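Local coordinates for beta-methylmalyl-CoA dehydratase (Chloroflexus aurantiacus, PDB 4E3E), which catalyses the reversible dehydration of beta-methylmalyl-CoA to mesaconyl-CoA in the glyoxylate assimilation cycle of carbon dioxide fixation, at residues I112-Y126 against A155-D167. Sequence-based numbering, arbitrary orientation.
With SO4 (sulfate ion), chain C.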
# COMPACT_ATOMS: atom_id res chain seq x y z
N ILE A 112 27.46 -6.13 -22.54
CA ILE A 112 27.63 -6.88 -23.78
C ILE A 112 27.70 -5.96 -24.99
O ILE A 112 27.81 -6.42 -26.13
CB ILE A 112 26.50 -7.92 -24.00
CG1 ILE A 112 25.12 -7.23 -24.12
CG2 ILE A 112 26.54 -8.98 -22.90
CD1 ILE A 112 24.02 -8.13 -24.67
N GLY A 113 27.63 -4.65 -24.75
CA GLY A 113 27.70 -3.69 -25.84
C GLY A 113 27.92 -2.27 -25.37
O GLY A 113 27.43 -1.88 -24.31
N LEU A 114 28.67 -1.51 -26.17
CA LEU A 114 28.91 -0.09 -25.94
C LEU A 114 28.97 0.65 -27.27
O LEU A 114 29.58 0.16 -28.23
CB LEU A 114 30.23 0.14 -25.19
CG LEU A 114 30.41 -0.31 -23.74
CD1 LEU A 114 31.86 -0.14 -23.28
CD2 LEU A 114 29.45 0.44 -22.83
N ARG A 115 28.34 1.82 -27.33
CA ARG A 115 28.49 2.72 -28.47
C ARG A 115 28.29 4.17 -28.06
O ARG A 115 27.18 4.60 -27.74
CB ARG A 115 27.53 2.37 -29.63
CG ARG A 115 27.74 3.26 -30.86
CD ARG A 115 26.70 3.05 -31.96
NE ARG A 115 25.37 3.54 -31.59
CZ ARG A 115 24.89 4.75 -31.89
NH1 ARG A 115 25.63 5.64 -32.55
NH2 ARG A 115 23.66 5.09 -31.51
N GLN A 116 29.39 4.93 -28.08
CA GLN A 116 29.32 6.36 -27.80
C GLN A 116 28.47 7.02 -28.87
O GLN A 116 28.61 6.70 -30.04
CB GLN A 116 30.72 6.98 -27.77
CG GLN A 116 30.68 8.49 -27.57
CD GLN A 116 32.03 9.06 -27.18
OE1 GLN A 116 32.54 8.79 -26.10
NE2 GLN A 116 32.61 9.86 -28.07
N ASN A 117 27.59 7.92 -28.46
CA ASN A 117 26.77 8.66 -29.42
C ASN A 117 27.58 9.67 -30.23
O ASN A 117 28.67 10.08 -29.81
CB ASN A 117 25.56 9.31 -28.73
CG ASN A 117 24.46 8.32 -28.46
OD1 ASN A 117 23.97 7.65 -29.38
ND2 ASN A 117 24.06 8.19 -27.18
N LYS A 118 27.05 10.03 -31.39
CA LYS A 118 27.76 10.90 -32.33
C LYS A 118 28.08 12.29 -31.77
O LYS A 118 29.14 12.85 -32.09
CB LYS A 118 27.02 10.99 -33.66
CG LYS A 118 27.35 9.83 -34.58
CD LYS A 118 26.19 9.48 -35.49
CE LYS A 118 26.30 8.05 -35.97
NZ LYS A 118 25.04 7.67 -36.64
N ASP A 119 27.20 12.84 -30.93
CA ASP A 119 27.47 14.15 -30.31
C ASP A 119 28.53 14.08 -29.20
O ASP A 119 28.95 15.11 -28.66
CB ASP A 119 26.17 14.82 -29.82
CG ASP A 119 25.51 14.08 -28.65
OD1 ASP A 119 26.07 13.08 -28.14
OD2 ASP A 119 24.42 14.52 -28.24
N GLY A 120 28.96 12.86 -28.85
CA GLY A 120 29.99 12.64 -27.84
C GLY A 120 29.62 12.98 -26.40
O GLY A 120 30.48 12.93 -25.51
N LYS A 121 28.35 13.31 -26.16
CA LYS A 121 27.86 13.70 -24.83
C LYS A 121 27.24 12.53 -24.06
O LYS A 121 27.16 12.56 -22.83
CB LYS A 121 26.86 14.86 -24.92
CG LYS A 121 27.46 16.12 -25.53
CD LYS A 121 26.74 17.37 -25.05
CE LYS A 121 27.52 18.61 -25.43
NZ LYS A 121 26.87 19.83 -24.90
N THR A 122 26.80 11.52 -24.80
CA THR A 122 26.19 10.33 -24.22
C THR A 122 26.68 9.07 -24.93
O THR A 122 27.42 9.16 -25.92
CB THR A 122 24.66 10.37 -24.36
OG1 THR A 122 24.33 10.56 -25.74
CG2 THR A 122 24.05 11.50 -23.53
N GLY A 123 26.27 7.91 -24.43
CA GLY A 123 26.57 6.64 -25.07
C GLY A 123 25.53 5.58 -24.73
O GLY A 123 24.82 5.68 -23.72
N VAL A 124 25.47 4.55 -25.56
CA VAL A 124 24.54 3.45 -25.39
C VAL A 124 25.27 2.26 -24.78
O VAL A 124 26.31 1.83 -25.29
CB VAL A 124 23.94 3.03 -26.75
CG1 VAL A 124 23.02 1.82 -26.60
CG2 VAL A 124 23.23 4.21 -27.40
N VAL A 125 24.72 1.71 -23.70
CA VAL A 125 25.28 0.51 -23.08
C VAL A 125 24.24 -0.60 -23.13
O VAL A 125 23.06 -0.38 -22.82
CB VAL A 125 25.82 0.79 -21.65
CG1 VAL A 125 24.84 1.63 -20.85
CG2 VAL A 125 26.19 -0.48 -20.87
N TYR A 126 24.67 -1.78 -23.58
CA TYR A 126 23.82 -2.96 -23.67
C TYR A 126 24.22 -3.83 -22.52
O TYR A 126 25.41 -4.09 -22.32
CB TYR A 126 24.07 -3.73 -24.98
CG TYR A 126 23.70 -2.96 -26.22
CD1 TYR A 126 24.52 -1.94 -26.69
CD2 TYR A 126 22.53 -3.24 -26.91
CE1 TYR A 126 24.18 -1.21 -27.83
CE2 TYR A 126 22.18 -2.53 -28.06
CZ TYR A 126 23.01 -1.51 -28.50
OH TYR A 126 22.68 -0.79 -29.62
N ALA A 155 36.24 12.42 -22.30
CA ALA A 155 36.73 11.06 -22.09
C ALA A 155 36.75 10.29 -23.42
O ALA A 155 35.83 10.44 -24.22
CB ALA A 155 35.89 10.34 -21.06
N PRO A 156 37.80 9.48 -23.66
CA PRO A 156 37.88 8.72 -24.91
C PRO A 156 36.69 7.76 -25.08
O PRO A 156 36.19 7.19 -24.11
CB PRO A 156 39.19 7.93 -24.77
CG PRO A 156 39.50 7.93 -23.31
CD PRO A 156 38.98 9.25 -22.80
N ALA A 157 36.24 7.61 -26.33
CA ALA A 157 35.17 6.68 -26.67
C ALA A 157 35.69 5.24 -26.53
O ALA A 157 36.85 4.98 -26.84
CB ALA A 157 34.70 6.93 -28.09
N PRO A 158 34.84 4.31 -26.05
CA PRO A 158 35.21 2.90 -26.12
C PRO A 158 35.09 2.43 -27.56
O PRO A 158 34.44 3.09 -28.38
CB PRO A 158 34.16 2.21 -25.25
CG PRO A 158 32.96 3.08 -25.37
CD PRO A 158 33.48 4.49 -25.49
N GLU A 159 35.71 1.30 -27.88
CA GLU A 159 35.48 0.68 -29.18
C GLU A 159 34.01 0.29 -29.25
O GLU A 159 33.46 -0.25 -28.29
CB GLU A 159 36.35 -0.55 -29.34
CG GLU A 159 36.37 -1.07 -30.77
CD GLU A 159 37.06 -2.41 -30.89
OE1 GLU A 159 38.12 -2.60 -30.24
OE2 GLU A 159 36.55 -3.27 -31.64
N THR A 160 33.37 0.59 -30.38
CA THR A 160 31.96 0.24 -30.56
C THR A 160 31.79 -1.27 -30.67
O THR A 160 32.40 -1.90 -31.53
CB THR A 160 31.38 0.92 -31.81
OG1 THR A 160 31.38 2.34 -31.61
CG2 THR A 160 29.95 0.44 -32.08
N VAL A 161 30.98 -1.84 -29.78
CA VAL A 161 30.56 -3.23 -29.89
C VAL A 161 29.06 -3.28 -29.66
O VAL A 161 28.58 -2.93 -28.58
CB VAL A 161 31.27 -4.16 -28.88
CG1 VAL A 161 30.68 -5.58 -28.93
CG2 VAL A 161 32.77 -4.19 -29.14
N VAL A 162 28.32 -3.69 -30.68
CA VAL A 162 26.86 -3.78 -30.61
C VAL A 162 26.46 -5.24 -30.79
O VAL A 162 26.79 -5.84 -31.81
CB VAL A 162 26.19 -2.90 -31.68
CG1 VAL A 162 24.67 -3.01 -31.61
CG2 VAL A 162 26.63 -1.45 -31.53
N PRO A 163 25.77 -5.83 -29.80
CA PRO A 163 25.46 -7.25 -29.92
C PRO A 163 24.32 -7.49 -30.91
O PRO A 163 23.54 -6.57 -31.19
CB PRO A 163 25.03 -7.63 -28.50
CG PRO A 163 24.43 -6.37 -27.95
CD PRO A 163 25.17 -5.23 -28.58
N ASP A 164 24.25 -8.70 -31.46
CA ASP A 164 23.08 -9.12 -32.22
C ASP A 164 21.96 -9.31 -31.22
O ASP A 164 22.17 -9.88 -30.15
CB ASP A 164 23.34 -10.42 -32.98
CG ASP A 164 24.48 -10.31 -33.98
OD1 ASP A 164 24.65 -9.24 -34.61
OD2 ASP A 164 25.21 -11.32 -34.13
N LEU A 165 20.77 -8.80 -31.54
CA LEU A 165 19.63 -8.84 -30.63
C LEU A 165 18.57 -9.77 -31.20
O LEU A 165 18.22 -9.66 -32.37
CB LEU A 165 19.05 -7.43 -30.44
CG LEU A 165 19.98 -6.38 -29.81
CD1 LEU A 165 19.44 -4.98 -30.04
CD2 LEU A 165 20.19 -6.65 -28.32
N PRO A 166 18.07 -10.73 -30.39
CA PRO A 166 17.01 -11.59 -30.90
C PRO A 166 15.72 -10.79 -31.12
O PRO A 166 15.42 -9.90 -30.35
CB PRO A 166 16.82 -12.61 -29.78
CG PRO A 166 17.32 -11.94 -28.55
CD PRO A 166 18.46 -11.08 -29.01
N ASP A 167 14.98 -11.10 -32.18
CA ASP A 167 13.71 -10.41 -32.43
C ASP A 167 12.65 -10.82 -31.40
O ASP A 167 11.77 -10.04 -31.05
CB ASP A 167 13.22 -10.72 -33.84
CG ASP A 167 11.88 -10.10 -34.14
OD1 ASP A 167 11.81 -8.88 -34.41
OD2 ASP A 167 10.88 -10.83 -34.11
S SO4 C . 23.21 8.52 -33.14
O1 SO4 C . 23.05 10.00 -33.07
O2 SO4 C . 23.30 8.08 -34.55
O3 SO4 C . 24.45 8.15 -32.43
O4 SO4 C . 22.02 7.87 -32.52
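Leu114 and Val161 exchange two backbone hydrogen bonds, Leu114 N to Val161 O at 2.8 Å and Val161 N to Leu114 O at 2.9 Å, which defines a single antiparallel bridge between strand 104-116 and the irregular 155-167. Thr160 CA adds a C-H...O contact to Leu114 O (3.3 Å, 146° at the hydrogen).

Apolar contacts flank the bridge. Pro163 CD sits over one face of the Tyr126 ring in a CH-pi contact, 3.7 Å from the centroid and 16° off the normal. Val162 CG1 approaches the phenol end obliquely, and Leu165 CD1 meets the ring edge at CE2; Trp145 also stacks on this ring. Without the ring, as with an alanine at Tyr126, Pro163 CD is likely to lose its aromatic face and a gap to open beside Val162 and Leu165. Leu114 CD1 reaches Pro158 CB at 3.8 Å, with Phe11 touching both residues.

Two polar side chains also take part. With CG anti to the backbone N (chi1 176°), Gln116 extends across Ala157, while its OE1 accepts from Lys150. Arg115 runs alongside Thr160, then bends so that NH1 donates to O3 of a sulfate, probably from the crystallisation liquor, at 2.8 Å; Lys118 NZ donates to its O2.

The chemistry thus implies an extended, proline-rich strap, held to the hotdog-fold sheet by one bridge and largely apolar contacts.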